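Local coordinates for vaginolysin (Gardnerella vaginalis, PDB 5IMY), which probably acts as a cholesterol-dependent cytolysin, a secreted toxin that binds cholesterol-containing host membranes and lyses cells by forming transmembrane beta-strand pores, at residues 92-97 against 231-236; 307-312 against 320-325. All coordinates share one frame; numbering follows the deposited sequence.

Contacts 1 and 2 reach the same antiparallel sheet of the cytolysin fold from different places: their centres lie 39 Å apart and their nearest atoms about 17 Å. Contact 1 (92-97 with 231-236) is the more remote, 37 Å from the centre of the chain against 17 Å, yet all of its touching residues are buried. It is a noncovalent cluster of one leucine and two phenylalanines beside strand 253-261. Contact 2 (307-312 with 320-325) lies on strand 305-311, which pairs with 263-271, and joins a buried strand cysteine to a partly exposed loop cysteine. Its chemistry is covalent, a single disulfide in place of packed rings.

Contact 1 of 2, residues 92-97 against 231-236; sequences GALFRA and DFFAPC
Leu-94 divides its two methyl groups between the rings of Phe-232 and Phe-233, an apolar cluster at the end of the cytolysin fold's antiparallel sheet that lies away from the C-terminal beta sandwich. The closer approach is CD1 of Leu-94 to CE1 of Phe-233 at 3.6 Å, with CZ of the same ring 4.0 Å from that methyl; the approach is oblique to the ring. CD2 lies over one face of Phe-232, more loosely, at 4.4 Å from its CD1. CB of Leu-94 already points to the loop, and with CG anti to the carbonyl carbon (chi1 -69°) the two methyls end up at the two rings.

The two aromatic residues also pack on each other: CB of Phe-232 sits 3.8 Å above the plane of the Phe-233 ring, displaced toward its rim.

Beyond this shell, the Phe-232 ring meets Tyr-255 of strand 253-261 with the planes at about 50°, and Phe-233 packs on Leu-25 and Leu-29 of helix 22-30, so the cluster joins sheet, loop and N-terminal helix. Strand 94-96 is itself placed by pairing with 253-261, through Phe-95 to Val-254, while the backbone of Leu-94 is hydrogen-bonded to that of Ile-109. The two segments exchange no hydrogen bond directly; they share a polar intermediary, Arg-113, whose NE is hydrogen-bonded to the carbonyl O of Phe-232 and whose NH2 is hydrogen-bonded to the carbonyl O of Gly-92.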
loop_
_atom_site.group_PDB
_atom_site.type_symbol
_atom_site.label_atom_id
_atom_site.label_comp_id
_atom_site.label_asym_id
_atom_site.label_seq_id
_atom_site.Cartn_x
_atom_site.Cartn_y
_atom_site.Cartn_z
ATOM N N GLY A 92 47.864 1.842 -19.601
ATOM C CA GLY A 92 48.375 1.797 -20.956
ATOM C C GLY A 92 48.032 0.549 -21.745
ATOM O O GLY A 92 48.430 0.450 -22.912
ATOM N N ALA A 93 47.316 -0.404 -21.155
ATOM C CA ALA A 93 46.948 -1.613 -21.876
ATOM C C ALA A 93 45.833 -1.328 -22.873
ATOM O O ALA A 93 44.993 -0.450 -22.664
ATOM C CB ALA A 93 46.503 -2.705 -20.902
ATOM N N LEU A 94 45.833 -2.085 -23.968
ATOM C CA LEU A 94 44.835 -1.959 -25.023
ATOM C C LEU A 94 43.916 -3.172 -25.009
ATOM O O LEU A 94 44.389 -4.313 -24.972
ATOM C CB LEU A 94 45.498 -1.834 -26.397
ATOM C CG LEU A 94 46.270 -0.549 -26.700
ATOM C CD1 LEU A 94 47.015 -0.697 -28.014
ATOM C CD2 LEU A 94 45.332 0.645 -26.750
ATOM N N PHE A 95 42.608 -2.924 -25.046
ATOM C CA PHE A 95 41.608 -3.976 -25.154
ATOM C C PHE A 95 40.682 -3.671 -26.320
ATOM O O PHE A 95 40.700 -2.581 -26.897
ATOM C CB PHE A 95 40.760 -4.109 -23.882
ATOM C CG PHE A 95 41.548 -4.117 -22.608
ATOM C CD1 PHE A 95 42.687 -4.890 -22.477
ATOM C CD2 PHE A 95 41.133 -3.353 -21.532
ATOM C CE1 PHE A 95 43.401 -4.893 -21.294
ATOM C CE2 PHE A 95 41.841 -3.350 -20.351
ATOM C CZ PHE A 95 42.977 -4.120 -20.231
ATOM N N ARG A 96 39.859 -4.657 -26.657
ATOM C CA ARG A 96 38.684 -4.435 -27.483
ATOM C C ARG A 96 37.472 -4.244 -26.585
ATOM O O ARG A 96 37.308 -4.947 -25.584
ATOM C CB ARG A 96 38.448 -5.614 -28.427
ATOM C CG ARG A 96 39.495 -5.755 -29.509
ATOM C CD ARG A 96 39.439 -7.122 -30.165
ATOM N NE ARG A 96 40.689 -7.417 -30.860
ATOM C CZ ARG A 96 41.671 -8.174 -30.376
ATOM N NH1 ARG A 96 41.565 -8.748 -29.183
ATOM N NH2 ARG A 96 42.767 -8.367 -31.097
ATOM N N ALA A 97 36.628 -3.277 -26.939
ATOM C CA ALA A 97 35.350 -3.090 -26.258
ATOM C C ALA A 97 34.422 -4.207 -26.725
ATOM O O ALA A 97 33.544 -4.026 -27.572
ATOM C CB ALA A 97 34.776 -1.709 -26.551
ATOM N N ASP A 231 50.174 6.067 -32.983
ATOM C CA ASP A 231 51.051 5.909 -31.832
ATOM C C ASP A 231 50.172 5.530 -30.643
ATOM O O ASP A 231 48.953 5.697 -30.687
ATOM C CB ASP A 231 51.868 7.171 -31.553
ATOM C CG ASP A 231 51.395 7.923 -30.322
ATOM O OD1 ASP A 231 51.581 7.404 -29.200
ATOM O OD2 ASP A 231 50.850 9.036 -30.473
ATOM N N PHE A 232 50.797 5.089 -29.557
ATOM C CA PHE A 232 50.363 3.906 -28.823
ATOM C C PHE A 232 51.089 2.758 -29.502
ATOM O O PHE A 232 51.650 1.882 -28.842
ATOM C CB PHE A 232 48.851 3.632 -28.852
ATOM C CG PHE A 232 48.073 4.257 -27.723
ATOM C CD1 PHE A 232 48.314 3.899 -26.408
ATOM C CD2 PHE A 232 47.051 5.157 -27.989
ATOM C CE1 PHE A 232 47.578 4.456 -25.373
ATOM C CE2 PHE A 232 46.312 5.714 -26.961
ATOM C CZ PHE A 232 46.575 5.362 -25.654
ATOM N N PHE A 233 51.090 2.799 -30.833
ATOM C CA PHE A 233 51.677 1.790 -31.690
ATOM C C PHE A 233 52.993 2.279 -32.289
ATOM O O PHE A 233 53.374 3.445 -32.171
ATOM C CB PHE A 233 50.704 1.432 -32.815
ATOM C CG PHE A 233 49.279 1.279 -32.376
ATOM C CD1 PHE A 233 48.818 0.065 -31.908
ATOM C CD2 PHE A 233 48.396 2.347 -32.454
ATOM C CE1 PHE A 233 47.508 -0.088 -31.513
ATOM C CE2 PHE A 233 47.082 2.200 -32.059
ATOM C CZ PHE A 233 46.636 0.981 -31.589
ATOM N N ALA A 234 53.676 1.365 -32.981
ATOM C CA ALA A 234 54.969 1.638 -33.604
ATOM C C ALA A 234 54.832 2.665 -34.727
ATOM O O ALA A 234 53.707 3.048 -35.084
ATOM C CB ALA A 234 55.574 0.342 -34.145
ATOM N N PRO A 235 55.943 3.147 -35.291
ATOM C CA PRO A 235 55.859 4.157 -36.359
ATOM C C PRO A 235 55.183 3.730 -37.660
ATOM O O PRO A 235 54.314 4.458 -38.150
ATOM C CB PRO A 235 57.334 4.514 -36.590
ATOM C CG PRO A 235 57.939 4.359 -35.236
ATOM C CD PRO A 235 57.275 3.131 -34.667
ATOM N N CYS A 236 55.563 2.591 -38.249
ATOM C CA CYS A 236 55.056 2.193 -39.575
ATOM C C CYS A 236 54.029 1.073 -39.415
ATOM O O CYS A 236 54.219 -0.066 -39.841
ATOM C CB CYS A 236 56.209 1.783 -40.488
ATOM S SG CYS A 236 57.510 3.056 -40.674
#

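Contact 2 of 2, residues 307-312 against 320-325; sequences CAVILG and KVCTGN. Unlike the reference sequence in segment 307-312: Cys-307 (reference Thr). Unlike the reference sequence in segment 320-325: Cys-322 (reference Ile).
Cys-307 meets Cys-322 sulfur to sulfur, closing a disulfide with an SG-SG length of 2.0 Å and a chi3 of 80°, close to the 90° of a relaxed bridge. Both cysteines differ from the reference sequence, which has Thr and Ile here, so the crosslink is not a feature of that sequence and was probably introduced. On the strand side SG is anti to the backbone N of Cys-307 (chi1 163°). On the loop side chi1 of Cys-322 is -112°, off the staggered positions, which suggests some torsional strain in that half of the bridge. The CA atoms of the pair lie 4.9 Å apart.

Within the two segments few other atoms reach the bridge: SG of Cys-322 comes 3.6 Å from the backbone N of Ala-308, and CG1 of Val-309 lies 4.4 Å from the same sulfur. From outside, Leu-195 packs on Cys-307. Strand 305-311 is hydrogen-bonded to strand 263-271, with Cys-307 paired to Lys-268, whereas the backbone of Gly-324 is hydrogen-bonded to Val-306. Just beyond, Asn-325 takes the N-cap of helix 326-335, its OD1 accepting from the N of Thr-328.

In this family the segment following this strand is thought to swing away from its edge so that neighbouring subunits can pair during pore assembly. A covalent tether across that boundary would probably hold the loop against the strand, and breaking the SG-SG bond, for example by reduction, would probably be a precondition for such a movement.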
loop_
_atom_site.group_PDB
_atom_site.type_symbol
_atom_site.label_atom_id
_atom_site.label_comp_id
_atom_site.label_asym_id
_atom_site.label_seq_id
_atom_site.Cartn_x
_atom_site.Cartn_y
_atom_site.Cartn_z
ATOM N N CYS A 307 29.855 -9.688 7.586
ATOM C CA CYS A 307 30.754 -10.663 6.984
ATOM C C CYS A 307 31.521 -9.961 5.874
ATOM O O CYS A 307 30.922 -9.533 4.882
ATOM C CB CYS A 307 29.963 -11.863 6.451
ATOM S SG CYS A 307 30.811 -12.951 5.275
ATOM N N ALA A 308 32.837 -9.834 6.045
ATOM C CA ALA A 308 33.674 -9.027 5.163
ATOM C C ALA A 308 34.809 -9.880 4.628
ATOM O O ALA A 308 35.588 -10.425 5.412
ATOM C CB ALA A 308 34.244 -7.816 5.902
ATOM N N VAL A 309 34.923 -9.973 3.306
ATOM C CA VAL A 309 36.045 -10.645 2.661
ATOM C C VAL A 309 36.878 -9.585 1.957
ATOM O O VAL A 309 36.349 -8.768 1.194
ATOM C CB VAL A 309 35.580 -11.737 1.680
ATOM C CG1 VAL A 309 34.511 -12.596 2.333
ATOM C CG2 VAL A 309 35.080 -11.146 0.358
ATOM N N ILE A 310 38.175 -9.592 2.227
ATOM C CA ILE A 310 39.098 -8.593 1.704
ATOM C C ILE A 310 39.919 -9.228 0.594
ATOM O O ILE A 310 40.280 -10.410 0.666
ATOM C CB ILE A 310 39.986 -8.040 2.835
ATOM C CG1 ILE A 310 39.097 -7.488 3.958
ATOM C CG2 ILE A 310 40.911 -6.950 2.312
ATOM C CD1 ILE A 310 39.820 -7.189 5.246
ATOM N N LEU A 311 40.204 -8.447 -0.443
ATOM C CA LEU A 311 40.848 -8.938 -1.653
ATOM C C LEU A 311 42.263 -8.384 -1.749
ATOM O O LEU A 311 42.492 -7.195 -1.510
ATOM C CB LEU A 311 40.053 -8.541 -2.901
ATOM C CG LEU A 311 38.628 -8.016 -2.694
ATOM C CD1 LEU A 311 38.175 -7.230 -3.908
ATOM C CD2 LEU A 311 37.668 -9.161 -2.402
ATOM N N GLY A 312 43.208 -9.251 -2.107
ATOM C CA GLY A 312 44.596 -8.850 -2.224
ATOM C C GLY A 312 45.365 -9.629 -3.270
ATOM O O GLY A 312 45.222 -9.373 -4.469
ATOM N N LYS A 320 37.754 -15.545 7.080
ATOM C CA LYS A 320 37.935 -16.898 7.594
ATOM C C LYS A 320 36.590 -17.606 7.498
ATOM O O LYS A 320 36.225 -18.105 6.429
ATOM C CB LYS A 320 38.489 -16.937 9.030
ATOM C CG LYS A 320 39.948 -17.364 9.071
ATOM C CD LYS A 320 40.828 -16.487 9.940
ATOM C CE LYS A 320 42.266 -16.554 9.453
ATOM N NZ LYS A 320 43.243 -16.592 10.566
ATOM N N VAL A 321 35.836 -17.633 8.597
ATOM C CA VAL A 321 34.499 -18.212 8.605
ATOM C C VAL A 321 33.427 -17.131 8.605
ATOM O O VAL A 321 32.236 -17.449 8.455
ATOM C CB VAL A 321 34.348 -19.166 9.813
ATOM C CG1 VAL A 321 32.955 -19.775 9.890
ATOM C CG2 VAL A 321 35.403 -20.268 9.725
ATOM N N CYS A 322 33.819 -15.864 8.734
ATOM C CA CYS A 322 32.926 -14.715 8.641
ATOM C C CYS A 322 32.038 -14.592 9.872
ATOM O O CYS A 322 31.208 -15.463 10.155
ATOM C CB CYS A 322 32.079 -14.775 7.366
ATOM S SG CYS A 322 32.539 -13.462 6.207
ATOM N N THR A 323 32.230 -13.500 10.610
ATOM C CA THR A 323 31.477 -13.194 11.817
ATOM C C THR A 323 31.903 -11.825 12.325
ATOM O O THR A 323 33.101 -11.531 12.399
ATOM C CB THR A 323 31.692 -14.256 12.901
ATOM O OG1 THR A 323 31.385 -13.696 14.183
ATOM C CG2 THR A 323 33.134 -14.765 12.902
ATOM N N GLY A 324 30.941 -10.980 12.666
ATOM C CA GLY A 324 31.263 -9.646 13.128
ATOM C C GLY A 324 30.024 -8.786 13.204
ATOM O O GLY A 324 28.915 -9.211 12.866
ATOM N N ASN A 325 30.243 -7.554 13.661
ATOM C CA ASN A 325 29.177 -6.570 13.791
ATOM C C ASN A 325 29.636 -5.240 13.209
ATOM O O ASN A 325 30.703 -5.166 12.595
ATOM C CB ASN A 325 28.774 -6.415 15.258
ATOM C CG ASN A 325 29.971 -6.332 16.180
ATOM O OD1 ASN A 325 30.798 -5.430 16.060
ATOM N ND2 ASN A 325 30.069 -7.274 17.109
#